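Local coordinates for occlusion-derived virus envelope protein E66 (Autographa californica nucleopolyhedrovirus, PDB 3VSN) that cleaves non-sulfated chondroitin as a lyase of the viral envelope and is essential for oral infectivity, perhaps by digesting the chondroitin barrier of the host midgut, at residues F385-I390 and I475-D480; P522-R527 and E534-I539; S118-P123 and R169-L174. All coordinates share one frame; numbering follows the deposited sequence. Where two conformers were deposited one is given.

Interaction 1. Residues F385-I390 and I475-D480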
ATOM      1  N   PHE A 385       5.956  16.795   3.368  1.00 14.05           N
ATOM      2  CA  PHE A 385       7.065  16.982   2.442  1.00 13.79           C
ATOM      3  C   PHE A 385       7.491  15.676   1.783  1.00 13.60           C
ATOM      4  O   PHE A 385       7.728  14.671   2.455  1.00 13.59           O
ATOM      5  CB  PHE A 385       8.248  17.631   3.170  1.00 14.03           C
ATOM      6  CG  PHE A 385       7.861  18.828   4.001  1.00 14.25           C
ATOM      7  CD1 PHE A 385       7.687  20.074   3.406  1.00 14.28           C
ATOM      8  CD2 PHE A 385       7.639  18.702   5.370  1.00 14.32           C
ATOM      9  CE1 PHE A 385       7.311  21.172   4.162  1.00 14.50           C
ATOM     10  CE2 PHE A 385       7.268  19.802   6.135  1.00 14.32           C
ATOM     11  CZ  PHE A 385       7.107  21.036   5.529  1.00 14.43           C
ATOM     12  N   GLU A 386       7.577  15.709   0.457  1.00 13.29           N
ATOM     13  CA  GLU A 386       8.054  14.584  -0.337  1.00 12.95           C
ATOM     14  C   GLU A 386       8.279  15.074  -1.757  1.00 12.43           C
ATOM     15  O   GLU A 386       7.653  16.048  -2.187  1.00 12.20           O
ATOM     16  CB  GLU A 386       7.037  13.430  -0.323  1.00 13.16           C
ATOM     17  CG  GLU A 386       7.491  12.167  -1.053  1.00 13.76           C
ATOM     18  CD  GLU A 386       8.829  11.654  -0.559  1.00 13.93           C
ATOM     19  OE1 GLU A 386       8.854  11.012   0.513  1.00 14.50           O
ATOM     20  OE2 GLU A 386       9.853  11.895  -1.234  1.00 13.73           O
ATOM     21  N   SER A 387       9.186  14.412  -2.472  1.00 11.86           N
ATOM     22  CA  SER A 387       9.408  14.693  -3.885  0.50 11.66           C
ATOM     23  C   SER A 387       8.063  14.725  -4.602  1.00 11.48           C
ATOM     24  O   SER A 387       7.254  13.798  -4.459  1.00 11.33           O
ATOM     25  CB  SER A 387      10.307  13.625  -4.510  0.50 11.65           C
ATOM     26  OG  SER A 387      11.585  13.612  -3.903  0.50 11.50           O
ATOM     27  N   GLY A 388       7.821  15.797  -5.348  1.00 11.08           N
ATOM     28  CA  GLY A 388       6.583  15.940  -6.111  1.00 10.81           C
ATOM     29  C   GLY A 388       5.528  16.837  -5.482  1.00 10.59           C
ATOM     30  O   GLY A 388       4.664  17.345  -6.183  1.00 10.29           O
ATOM     31  N   ILE A 389       5.578  17.019  -4.162  1.00 10.52           N
ATOM     32  CA  ILE A 389       4.568  17.834  -3.469  1.00 10.74           C
ATOM     33  C   ILE A 389       4.686  19.320  -3.831  1.00 10.97           C
ATOM     34  O   ILE A 389       5.777  19.899  -3.798  1.00 10.83           O
ATOM     35  CB  ILE A 389       4.592  17.626  -1.929  1.00 10.80           C
ATOM     36  CG1 ILE A 389       4.179  16.182  -1.584  1.00 10.78           C
ATOM     37  CG2 ILE A 389       3.675  18.632  -1.232  1.00 10.67           C
ATOM     38  CD1 ILE A 389       4.100  15.863  -0.099  1.00 11.08           C
ATOM     39  N   ILE A 390       3.560  19.917  -4.213  1.00 11.40           N
ATOM     40  CA  ILE A 390       3.496  21.351  -4.479  1.00 11.81           C
ATOM     41  C   ILE A 390       3.066  22.042  -3.185  1.00 12.25           C
ATOM     42  O   ILE A 390       1.998  21.741  -2.640  1.00 12.18           O
ATOM     43  CB  ILE A 390       2.511  21.700  -5.621  1.00 11.81           C
ATOM     44  CG1 ILE A 390       2.886  20.963  -6.917  1.00 11.76           C
ATOM     45  CG2 ILE A 390       2.484  23.210  -5.863  1.00 11.76           C
ATOM     46  CD1 ILE A 390       1.811  20.999  -7.985  1.00 11.66           C
ATOM     47  N   ILE A 475       8.517  20.461  -4.568  1.00 12.16           N
ATOM     48  CA  ILE A 475       9.602  19.751  -3.896  1.00 12.20           C
ATOM     49  C   ILE A 475      10.249  18.761  -4.860  1.00 12.14           C
ATOM     50  O   ILE A 475       9.565  17.938  -5.476  1.00 11.82           O
ATOM     51  CB  ILE A 475       9.108  19.040  -2.616  1.00 12.01           C
ATOM     52  CG1 ILE A 475       8.537  20.074  -1.637  1.00 12.07           C
ATOM     53  CG2 ILE A 475      10.228  18.231  -1.965  1.00 12.09           C
ATOM     54  CD1 ILE A 475       7.887  19.479  -0.405  1.00 11.98           C
ATOM     55  N   VAL A 476      11.570  18.866  -4.992  1.00 12.43           N
ATOM     56  CA  VAL A 476      12.351  17.942  -5.817  1.00 12.65           C
ATOM     57  C   VAL A 476      12.961  16.837  -4.941  1.00 13.07           C
ATOM     58  O   VAL A 476      12.890  15.654  -5.280  1.00 13.08           O
ATOM     59  CB  VAL A 476      13.436  18.700  -6.622  1.00 12.69           C
ATOM     60  CG1 VAL A 476      14.335  17.736  -7.384  1.00 12.63           C
ATOM     61  CG2 VAL A 476      12.785  19.687  -7.586  1.00 12.58           C
ATOM     62  N   LEU A 477      13.562  17.235  -3.821  1.00 13.57           N
ATOM     63  CA  LEU A 477      14.134  16.303  -2.849  1.00 14.23           C
ATOM     64  C   LEU A 477      13.840  16.805  -1.451  1.00 14.69           C
ATOM     65  O   LEU A 477      13.882  18.012  -1.201  1.00 14.61           O
ATOM     66  CB  LEU A 477      15.654  16.182  -3.009  1.00 14.55           C
ATOM     67  CG  LEU A 477      16.354  14.910  -3.519  1.00 14.96           C
ATOM     68  CD1 LEU A 477      17.809  14.917  -3.062  1.00 14.75           C
ATOM     69  CD2 LEU A 477      15.677  13.610  -3.099  1.00 15.06           C
ATOM     70  N   SER A 478      13.558  15.877  -0.542  1.00 15.18           N
ATOM     71  CA  SER A 478      13.278  16.213   0.849  1.00 15.86           C
ATOM     72  C   SER A 478      14.030  15.267   1.775  1.00 16.08           C
ATOM     73  O   SER A 478      14.263  14.108   1.430  1.00 15.98           O
ATOM     74  CB  SER A 478      11.777  16.131   1.126  1.00 16.23           C
ATOM     75  OG  SER A 478      11.275  14.847   0.798  1.00 17.14           O
ATOM     76  N   ARG A 479      14.417  15.763   2.947  1.00 16.42           N
ATOM     77  CA  ARG A 479      15.028  14.906   3.957  1.00 16.71           C
ATOM     78  C   ARG A 479      14.604  15.275   5.372  1.00 16.68           C
ATOM     79  O   ARG A 479      14.464  16.452   5.710  1.00 16.12           O
ATOM     80  CB  ARG A 479      16.561  14.878   3.830  1.00 17.32           C
ATOM     81  CG  ARG A 479      17.301  16.049   4.459  1.00 18.23           C
ATOM     82  CD  ARG A 479      18.813  15.874   4.377  1.00 19.00           C
ATOM     83  NE  ARG A 479      19.511  17.056   4.887  1.00 20.01           N
ATOM     84  CZ  ARG A 479      20.000  17.172   6.121  1.00 20.68           C
ATOM     85  NH1 ARG A 479      19.883  16.169   6.986  1.00 21.26           N
ATOM     86  NH2 ARG A 479      20.616  18.288   6.493  1.00 20.52           N
ATOM     87  N   ASP A 480      14.385  14.235   6.172  1.00 16.68           N
ATOM     88  CA  ASP A 480      14.177  14.341   7.608  1.00 17.16           C
ATOM     89  C   ASP A 480      15.568  14.551   8.208  1.00 17.22           C
ATOM     90  O   ASP A 480      16.405  13.647   8.169  1.00 16.84           O
ATOM     91  CB  ASP A 480      13.540  13.035   8.108  1.00 17.31           C
ATOM     92  CG  ASP A 480      13.287  13.016   9.612  1.00 17.93           C
ATOM     93  OD1 ASP A 480      14.013  13.683  10.380  1.00 18.10           O
ATOM     94  OD2 ASP A 480      12.358  12.291  10.029  1.00 18.16           O
TER
HETATM   95  O   HOH W   1      12.679  13.323  -1.438  1.00 17.40           O
HETATM   96  O   HOH W   2      10.722  12.629   1.951  1.00 20.88           O
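Ile475 keeps CG1 beside its own backbone N (chi1 -60°) and is extended beyond it, which carries CD1 between Phe385 and Ile389. There Ile475 CD1 meets the edge of the Phe385 ring near its plane, 3.9 Å from Phe385 CD1. The same methyl packs against Ile389 CB. The beta-branch suits isoleucine to the place by giving it two arms, CG2 lying on the Glu386 carbonyl while CG1 and CD1 reach toward Phe385 and Ile389. Ser478 holds its hydroxyl between N and carbonyl carbon (chi1 56°), turning Ser478 OG over the Glu386 backbone, 3.4 Å from Glu386 CA.

Two backbone bonds join the segments: Gly388 N donates to Ile475 O at 2.8 Å with an almost straight N-H...O angle of 174°, and Ile475 N donates to Ile389 O at 2.9 Å. The first segment makes a type II beta turn from Glu386 to Ile389, with Gly388 at its third position, where the positive phi would jam a CB against the preceding carbonyl. Across the contact, strand 472-480, the neighbour of 390-391 in an antiparallel sheet, turns a corner at Val476, where Val476 and Leu477 both face Val536, a classic beta bulge.

The bulge presents Val476 O to Ser387 OG, which donates to it from above the carbonyl plane, tentatively, since Ser387 has two conformers and the bond is that of one. Glu386 OE2 accepts from Ser387 N at 2.9 Å, while the carboxylate also meets Arg367 in a salt bridge and Tyr378 OH. These partners would be expected to keep it ionised although it is buried. Water 1 links Glu386 OE2 to Ser478 N and, equally tentatively, to Ser387 OG; water 2 joins Glu386 OE1 to Ser478 OG. Glu386 N, by contrast, is buried here with no polar partner in the model.

Interaction 2. Residues P522-R527 and E534-I539; sequences PSLTVR and ELVEQI
Arg527 and Glu537 form the tight polar part of this antiparallel pairing. The arginine chain bends at chi3 (63°), bringing its guanidinium edge to the carboxylate: Arg527 NE donates to Glu537 OE2 at 2.8 Å and Arg527 NH2 to Glu537 OE1 at 3.0 Å, a side-on, two-nitrogen salt bridge. The two planes lie 33° apart, so the grip is slightly twisted. Next to it water 4 bridges Thr525 OG1 and Glu537 OE2. The backbones pair closely, Thr525 with Glu537 and Arg527 with Leu535 as hydrogen-bonded pairs, and Val526 with Val536 as the non-hydrogen-bonded pair between them. On the face of Val526 and Val536, Leu524 CB rests 3.8 Å from Val536 CG1, beta-branched valines suiting the extended chain.

Toward Pro522 and Ser523 the pairing gives way to water: water 3 bridges Ser523 O, Thr525 OG1 and Ile539 N. Even here Pro522 stays close, Pro522 CG 3.2 Å from Ile539 O, a compact ring fitting against the strand.

The two strands form a hairpin at the margin of a four-stranded sheet: strand 472-480 flanks 533-540 and supplies Arg473 as a second partner for Glu537, while Gln538 reaches Cys553 of strand 550-558.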
ATOM      1  N   PRO A 522      12.078  26.292 -13.248  1.00 13.49           N
ATOM      2  CA  PRO A 522      12.912  27.032 -12.302  1.00 13.45           C
ATOM      3  C   PRO A 522      14.164  26.258 -11.924  1.00 13.51           C
ATOM      4  O   PRO A 522      14.200  25.032 -12.059  1.00 13.31           O
ATOM      5  CB  PRO A 522      12.004  27.178 -11.074  1.00 13.40           C
ATOM      6  CG  PRO A 522      10.616  27.038 -11.611  1.00 13.34           C
ATOM      7  CD  PRO A 522      10.748  26.000 -12.684  1.00 13.38           C
ATOM      8  N   SER A 523      15.180  26.971 -11.449  1.00 13.54           N
ATOM      9  CA  SER A 523      16.382  26.319 -10.956  1.00 13.59           C
ATOM     10  C   SER A 523      16.100  25.626  -9.620  1.00 13.26           C
ATOM     11  O   SER A 523      15.079  25.886  -8.971  1.00 12.92           O
ATOM     12  CB  SER A 523      17.529  27.324 -10.826  1.00 14.28           C
ATOM     13  OG  SER A 523      17.390  28.109  -9.659  1.00 15.06           O
ATOM     14  N   LEU A 524      17.001  24.729  -9.229  1.00 12.87           N
ATOM     15  CA  LEU A 524      16.921  24.061  -7.937  1.00 12.72           C
ATOM     16  C   LEU A 524      17.507  24.954  -6.856  1.00 12.70           C
ATOM     17  O   LEU A 524      18.613  25.476  -7.007  1.00 12.78           O
ATOM     18  CB  LEU A 524      17.678  22.730  -7.973  1.00 12.48           C
ATOM     19  CG  LEU A 524      17.310  21.702  -9.047  1.00 12.71           C
ATOM     20  CD1 LEU A 524      18.259  20.512  -8.981  1.00 12.64           C
ATOM     21  CD2 LEU A 524      15.864  21.247  -8.906  1.00 12.44           C
ATOM     22  N   THR A 525      16.753  25.132  -5.774  1.00 12.63           N
ATOM     23  CA  THR A 525      17.205  25.920  -4.632  1.00 12.70           C
ATOM     24  C   THR A 525      16.941  25.157  -3.339  1.00 12.65           C
ATOM     25  O   THR A 525      16.094  24.258  -3.301  1.00 12.26           O
ATOM     26  CB  THR A 525      16.536  27.311  -4.581  1.00 12.89           C
ATOM     27  OG1 THR A 525      15.116  27.166  -4.701  1.00 13.08           O
ATOM     28  CG2 THR A 525      17.057  28.207  -5.706  1.00 12.79           C
ATOM     29  N   VAL A 526      17.680  25.518  -2.292  1.00 12.65           N
ATOM     30  CA  VAL A 526      17.641  24.814  -1.010  1.00 12.79           C
ATOM     31  C   VAL A 526      16.959  25.665   0.061  1.00 13.41           C
ATOM     32  O   VAL A 526      17.236  26.858   0.176  1.00 13.26           O
ATOM     33  CB  VAL A 526      19.067  24.439  -0.544  1.00 12.70           C
ATOM     34  CG1 VAL A 526      19.048  23.796   0.840  1.00 12.63           C
ATOM     35  CG2 VAL A 526      19.731  23.510  -1.552  1.00 12.51           C
ATOM     36  N   ARG A 527      16.077  25.042   0.844  1.00 13.99           N
ATOM     37  CA  ARG A 527      15.362  25.734   1.916  1.00 14.59           C
ATOM     38  C   ARG A 527      14.928  24.753   3.003  1.00 15.11           C
ATOM     39  O   ARG A 527      14.629  23.595   2.707  1.00 15.01           O
ATOM     40  CB  ARG A 527      14.135  26.452   1.344  1.00 14.64           C
ATOM     41  CG  ARG A 527      13.371  27.319   2.334  1.00 14.75           C
ATOM     42  CD  ARG A 527      12.189  27.998   1.658  1.00 14.81           C
ATOM     43  NE  ARG A 527      11.219  27.021   1.167  1.00 14.66           N
ATOM     44  CZ  ARG A 527      10.207  26.533   1.879  1.00 14.73           C
ATOM     45  NH1 ARG A 527      10.006  26.929   3.133  1.00 14.42           N
ATOM     46  NH2 ARG A 527       9.394  25.639   1.338  1.00 14.76           N
ATOM     47  N   GLU A 534      14.804  19.507   5.413  1.00 15.68           N
ATOM     48  CA  GLU A 534      15.519  20.293   4.402  1.00 15.51           C
ATOM     49  C   GLU A 534      15.017  19.893   3.007  1.00 14.89           C
ATOM     50  O   GLU A 534      14.741  18.713   2.753  1.00 14.71           O
ATOM     51  CB  GLU A 534      17.039  20.097   4.510  1.00 16.46           C
ATOM     52  CG  GLU A 534      17.863  21.136   3.753  1.00 17.61           C
ATOM     53  CD  GLU A 534      19.358  20.836   3.728  1.00 18.55           C
ATOM     54  OE1 GLU A 534      19.755  19.662   3.932  1.00 19.06           O
ATOM     55  OE2 GLU A 534      20.148  21.782   3.483  1.00 19.45           O
ATOM     56  N   LEU A 535      14.900  20.876   2.116  1.00 13.89           N
ATOM     57  CA  LEU A 535      14.356  20.650   0.776  1.00 13.47           C
ATOM     58  C   LEU A 535      15.266  21.142  -0.335  1.00 13.00           C
ATOM     59  O   LEU A 535      15.998  22.118  -0.168  1.00 12.79           O
ATOM     60  CB  LEU A 535      13.011  21.369   0.609  1.00 13.28           C
ATOM     61  CG  LEU A 535      11.864  21.171   1.600  1.00 13.52           C
ATOM     62  CD1 LEU A 535      10.769  22.190   1.312  1.00 13.35           C
ATOM     63  CD2 LEU A 535      11.310  19.753   1.533  1.00 13.50           C
ATOM     64  N   VAL A 536      15.204  20.451  -1.469  1.00 12.72           N
ATOM     65  CA  VAL A 536      15.583  21.024  -2.757  1.00 12.41           C
ATOM     66  C   VAL A 536      14.252  21.244  -3.468  1.00 12.35           C
ATOM     67  O   VAL A 536      13.429  20.327  -3.546  1.00 12.26           O
ATOM     68  CB  VAL A 536      16.475  20.078  -3.583  1.00 12.47           C
ATOM     69  CG1 VAL A 536      16.773  20.679  -4.952  1.00 12.41           C
ATOM     70  CG2 VAL A 536      17.769  19.773  -2.840  1.00 12.67           C
ATOM     71  N   GLU A 537      14.027  22.455  -3.965  1.00 12.23           N
ATOM     72  CA  GLU A 537      12.726  22.794  -4.543  1.00 12.38           C
ATOM     73  C   GLU A 537      12.850  23.670  -5.784  1.00 12.15           C
ATOM     74  O   GLU A 537      13.893  24.278  -6.024  1.00 11.80           O
ATOM     75  CB  GLU A 537      11.826  23.467  -3.491  1.00 12.56           C
ATOM     76  CG  GLU A 537      12.345  24.813  -2.989  1.00 12.99           C
ATOM     77  CD  GLU A 537      11.551  25.390  -1.823  1.00 13.22           C
ATOM     78  OE1 GLU A 537      10.738  24.664  -1.208  1.00 13.31           O
ATOM     79  OE2 GLU A 537      11.744  26.587  -1.513  1.00 13.63           O
ATOM     80  N   GLN A 538      11.780  23.708  -6.573  1.00 12.25           N
ATOM     81  CA  GLN A 538      11.661  24.648  -7.678  1.00 12.47           C
ATOM     82  C   GLN A 538      10.557  25.640  -7.334  1.00 12.74           C
ATOM     83  O   GLN A 538       9.376  25.276  -7.253  1.00 12.58           O
ATOM     84  CB  GLN A 538      11.376  23.920  -8.998  1.00 12.66           C
ATOM     85  CG  GLN A 538      12.594  23.192  -9.564  1.00 12.81           C
ATOM     86  CD  GLN A 538      12.339  22.529 -10.911  1.00 13.18           C
ATOM     87  OE1 GLN A 538      11.283  22.699 -11.516  1.00 13.54           O
ATOM     88  NE2 GLN A 538      13.316  21.766 -11.386  1.00 13.20           N
ATOM     89  N   ILE A 539      10.958  26.889  -7.104  1.00 12.85           N
ATOM     90  CA  ILE A 539      10.028  27.940  -6.707  1.00 13.05           C
ATOM     91  C   ILE A 539       9.236  28.428  -7.923  1.00 13.12           C
ATOM     92  O   ILE A 539       9.804  28.692  -8.984  1.00 13.21           O
ATOM     93  CB  ILE A 539      10.752  29.113  -6.000  1.00 13.26           C
ATOM     94  CG1 ILE A 539      11.436  28.619  -4.712  1.00 13.26           C
ATOM     95  CG2 ILE A 539       9.772  30.237  -5.675  1.00 13.53           C
ATOM     96  CD1 ILE A 539      12.490  29.553  -4.146  1.00 13.57           C
TER
HETATM   97  O   HOH W   3      13.834  27.449  -7.139  1.00 11.41           O
HETATM   98  O   HOH W   4      14.351  27.333  -2.132  1.00 16.20           O

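Interaction 3. Residues S118-P123 and R169-L174; sequences SKLPDP and RYWLGL
Trp171, Asp122 and Leu120 carry most of this contact between the chain leaving helix 103-119 and the helix 161-175. Trp171 contributes the largest share. With CG beside its backbone N (chi1 -72°), its indole reaches out from the helix and points the outer rim of its six-membered ring, atoms CE3, CZ3 and CH2, at the loop. Leu120 and the indole run alongside each other, pointing opposite ways, with Leu120 CB 3.7 Å from Trp171 CZ3. The Leu120 carbonyl O lies obliquely 3.5 Å from Trp171 CH2, whereas Pro121 O comes to the ring's edge, near its plane. That second carbonyl is also taken up by a hydrogen bond from Tyr175 OH. An indole suits this place because its long rim can touch the Leu120 side chain and the carbonyls of Leu120 and Pro121 together.

Asp122 extends toward the helix with CG anti to its N (chi1 -169°). Its short acidic chain suits the spot, reaching the Tyr170 hydroxyl with one oxygen while Asp122 CB stays against the indole, 3.9 Å from Trp171 CH2. Asp122 OD1 accepts a hydrogen bond from Tyr170 OH, modelled at 2.5 Å, shorter than usual and doubtful in its exact length; the oxygen lies near the ring plane, while the carboxylate plane is turned 55° from the ring. Asp122 OD2 sits 3.4 Å from Leu174 CD1. Tyr170 CD1 lies over one face of the Trp171 ring, offset toward its rim.

Inward, Leu120 rests on Met144 and Trp171 on Phe148, both from helix 138-154, while Asp122 is on the solvent side. The contact thus joins the loop after helix 103-119 to helix 161-175, with helix 138-154 beneath, in the helical part of the alpha/alpha toroid seen in polysaccharide lyase family 8.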
ATOM      1  N   SER A 118      -8.213 -20.396  34.093  1.00 26.13           N
ATOM      2  CA  SER A 118      -8.662 -20.201  35.472  1.00 27.34           C
ATOM      3  C   SER A 118      -9.268 -18.813  35.711  1.00 27.79           C
ATOM      4  O   SER A 118      -9.946 -18.598  36.716  1.00 28.20           O
ATOM      5  CB  SER A 118      -7.516 -20.454  36.458  1.00 27.67           C
ATOM      6  OG  SER A 118      -6.618 -19.357  36.499  1.00 28.30           O
ATOM      7  N   LYS A 119      -9.023 -17.876  34.793  1.00 27.78           N
ATOM      8  CA  LYS A 119      -9.553 -16.516  34.919  1.00 28.08           C
ATOM      9  C   LYS A 119     -10.862 -16.309  34.157  1.00 28.09           C
ATOM     10  O   LYS A 119     -11.608 -15.373  34.449  1.00 28.46           O
ATOM     11  CB  LYS A 119      -8.521 -15.475  34.467  1.00 28.66           C
ATOM     12  CG  LYS A 119      -7.224 -15.454  35.265  1.00 29.72           C
ATOM     13  CD  LYS A 119      -7.434 -15.033  36.713  1.00 29.95           C
ATOM     14  CE  LYS A 119      -6.125 -15.094  37.482  1.00 30.68           C
ATOM     15  NZ  LYS A 119      -6.325 -14.954  38.951  1.00 31.65           N
ATOM     16  N   LEU A 120     -11.134 -17.179  33.183  1.00 27.50           N
ATOM     17  CA  LEU A 120     -12.304 -17.032  32.316  1.00 27.81           C
ATOM     18  C   LEU A 120     -13.609 -17.418  33.018  1.00 28.40           C
ATOM     19  O   LEU A 120     -13.703 -18.507  33.591  1.00 28.63           O
ATOM     20  CB  LEU A 120     -12.136 -17.844  31.022  1.00 26.90           C
ATOM     21  CG  LEU A 120     -11.083 -17.400  29.999  1.00 26.67           C
ATOM     22  CD1 LEU A 120     -10.954 -18.437  28.892  1.00 26.49           C
ATOM     23  CD2 LEU A 120     -11.411 -16.034  29.411  1.00 26.34           C
ATOM     24  N   PRO A 121     -14.613 -16.518  32.986  1.00 28.66           N
ATOM     25  CA  PRO A 121     -15.944 -16.811  33.515  1.00 28.76           C
ATOM     26  C   PRO A 121     -16.632 -17.967  32.796  1.00 29.00           C
ATOM     27  O   PRO A 121     -16.511 -18.110  31.573  1.00 28.37           O
ATOM     28  CB  PRO A 121     -16.716 -15.513  33.264  1.00 29.04           C
ATOM     29  CG  PRO A 121     -15.671 -14.455  33.268  1.00 29.12           C
ATOM     30  CD  PRO A 121     -14.467 -15.092  32.636  1.00 28.85           C
ATOM     31  N   ASP A 122     -17.339 -18.781  33.574  1.00 28.78           N
ATOM     32  CA  ASP A 122     -18.127 -19.890  33.066  1.00 29.28           C
ATOM     33  C   ASP A 122     -19.457 -19.857  33.825  1.00 29.64           C
ATOM     34  O   ASP A 122     -19.474 -20.066  35.038  1.00 29.58           O
ATOM     35  CB  ASP A 122     -17.384 -21.210  33.307  1.00 29.04           C
ATOM     36  CG  ASP A 122     -18.007 -22.394  32.578  1.00 28.92           C
ATOM     37  OD1 ASP A 122     -17.367 -23.463  32.563  1.00 29.15           O
ATOM     38  OD2 ASP A 122     -19.118 -22.278  32.020  1.00 29.49           O
ATOM     39  N   PRO A 123     -20.574 -19.579  33.121  1.00 30.20           N
ATOM     40  CA  PRO A 123     -20.709 -19.385  31.671  1.00 30.04           C
ATOM     41  C   PRO A 123     -20.095 -18.063  31.180  1.00 29.99           C
ATOM     42  O   PRO A 123     -19.902 -17.146  31.984  1.00 29.66           O
ATOM     43  CB  PRO A 123     -22.228 -19.379  31.466  1.00 30.14           C
ATOM     44  CG  PRO A 123     -22.767 -18.835  32.742  1.00 30.29           C
ATOM     45  CD  PRO A 123     -21.851 -19.339  33.825  1.00 30.42           C
ATOM     46  N   ARG A 169     -11.088 -27.372  23.191  1.00 18.55           N
ATOM     47  CA  ARG A 169     -12.442 -27.870  22.917  1.00 19.17           C
ATOM     48  C   ARG A 169     -13.466 -27.270  23.877  1.00 19.30           C
ATOM     49  O   ARG A 169     -14.527 -26.814  23.451  1.00 19.16           O
ATOM     50  CB  ARG A 169     -12.493 -29.404  22.977  1.00 19.88           C
ATOM     51  CG  ARG A 169     -11.911 -30.100  21.756  1.00 20.76           C
ATOM     52  CD  ARG A 169     -12.174 -31.599  21.784  1.00 21.88           C
ATOM     53  NE  ARG A 169     -11.361 -32.267  22.797  1.00 23.21           N
ATOM     54  CZ  ARG A 169     -10.207 -32.887  22.557  1.00 23.80           C
ATOM     55  NH1 ARG A 169      -9.552 -33.448  23.557  1.00 24.47           N
ATOM     56  NH2 ARG A 169      -9.707 -32.955  21.325  1.00 24.15           N
ATOM     57  N   TYR A 170     -13.143 -27.251  25.168  1.00 19.46           N
ATOM     58  CA  TYR A 170     -14.083 -26.723  26.148  1.00 19.41           C
ATOM     59  C   TYR A 170     -14.241 -25.204  26.095  1.00 19.34           C
ATOM     60  O   TYR A 170     -15.354 -24.702  25.977  1.00 19.03           O
ATOM     61  CB  TYR A 170     -13.746 -27.159  27.577  1.00 19.43           C
ATOM     62  CG  TYR A 170     -14.814 -26.699  28.547  1.00 19.58           C
ATOM     63  CD1 TYR A 170     -14.673 -25.510  29.263  1.00 19.65           C
ATOM     64  CD2 TYR A 170     -15.987 -27.435  28.711  1.00 19.73           C
ATOM     65  CE1 TYR A 170     -15.661 -25.079  30.135  1.00 19.72           C
ATOM     66  CE2 TYR A 170     -16.981 -27.011  29.578  1.00 19.72           C
ATOM     67  CZ  TYR A 170     -16.814 -25.838  30.284  1.00 19.73           C
ATOM     68  OH  TYR A 170     -17.803 -25.423  31.142  1.00 20.09           O
ATOM     69  N   TRP A 171     -13.132 -24.478  26.203  1.00 19.49           N
ATOM     70  CA  TRP A 171     -13.198 -23.026  26.350  1.00 19.94           C
ATOM     71  C   TRP A 171     -13.586 -22.291  25.097  1.00 20.10           C
ATOM     72  O   TRP A 171     -14.274 -21.267  25.165  1.00 20.10           O
ATOM     73  CB  TRP A 171     -11.923 -22.475  26.980  1.00 20.13           C
ATOM     74  CG  TRP A 171     -11.853 -22.836  28.443  1.00 20.74           C
ATOM     75  CD1 TRP A 171     -11.075 -23.825  29.042  1.00 20.80           C
ATOM     76  CD2 TRP A 171     -12.642 -22.254  29.537  1.00 21.14           C
ATOM     77  NE1 TRP A 171     -11.306 -23.878  30.394  1.00 21.29           N
ATOM     78  CE2 TRP A 171     -12.236 -22.963  30.758  1.00 21.38           C
ATOM     79  CE3 TRP A 171     -13.605 -21.248  29.626  1.00 21.22           C
ATOM     80  CZ2 TRP A 171     -12.780 -22.660  31.999  1.00 21.27           C
ATOM     81  CZ3 TRP A 171     -14.146 -20.952  30.884  1.00 21.53           C
ATOM     82  CH2 TRP A 171     -13.742 -21.641  32.041  1.00 21.50           C
ATOM     83  N   LEU A 172     -13.180 -22.813  23.943  1.00 19.98           N
ATOM     84  CA  LEU A 172     -13.616 -22.225  22.679  1.00 20.20           C
ATOM     85  C   LEU A 172     -15.058 -22.624  22.389  1.00 20.65           C
ATOM     86  O   LEU A 172     -15.791 -21.871  21.757  1.00 20.79           O
ATOM     87  CB  LEU A 172     -12.674 -22.578  21.520  1.00 19.69           C
ATOM     88  CG  LEU A 172     -11.233 -22.051  21.619  1.00 19.56           C
ATOM     89  CD1 LEU A 172     -10.550 -22.113  20.261  1.00 19.12           C
ATOM     90  CD2 LEU A 172     -11.172 -20.628  22.166  1.00 19.63           C
ATOM     91  N   GLY A 173     -15.464 -23.797  22.876  1.00 20.92           N
ATOM     92  CA  GLY A 173     -16.869 -24.206  22.830  1.00 21.47           C
ATOM     93  C   GLY A 173     -17.765 -23.173  23.489  1.00 21.53           C
ATOM     94  O   GLY A 173     -18.875 -22.916  23.024  1.00 21.91           O
ATOM     95  N   LEU A 174     -17.265 -22.568  24.564  1.00 21.73           N
ATOM     96  CA  LEU A 174     -17.984 -21.511  25.264  1.00 21.95           C
ATOM     97  C   LEU A 174     -17.817 -20.136  24.614  1.00 22.36           C
ATOM     98  O   LEU A 174     -18.806 -19.443  24.377  1.00 22.32           O
ATOM     99  CB  LEU A 174     -17.560 -21.443  26.734  1.00 22.11           C
ATOM    100  CG  LEU A 174     -17.979 -22.564  27.692  1.00 22.27           C
ATOM    101  CD1 LEU A 174     -17.430 -22.264  29.076  1.00 22.33           C
ATOM    102  CD2 LEU A 174     -19.492 -22.741  27.750  1.00 22.64           C
TER

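How the interactions relate
Following the chain from the N terminus, interaction 3 comes first, closing a largely helical loop that runs through helix 138-154 within the toroid. Interaction 1 then spans 84 residues rich in strands, bringing the loop before strand 390-391 against strand 472-480. Interaction 2 closes last, over a short hairpin turn. The three loops follow in series, neither nesting nor crossing. Interactions 1 and 2 share one antiparallel sheet and touch: Arg479 NE forms a salt bridge to Glu534 OE1 at 2.8 Å, and Val476 packs on Leu524. Interaction 3 lies across the chain's centre, its centre about 54 Å from that of interaction 1, in the helical part of the fold.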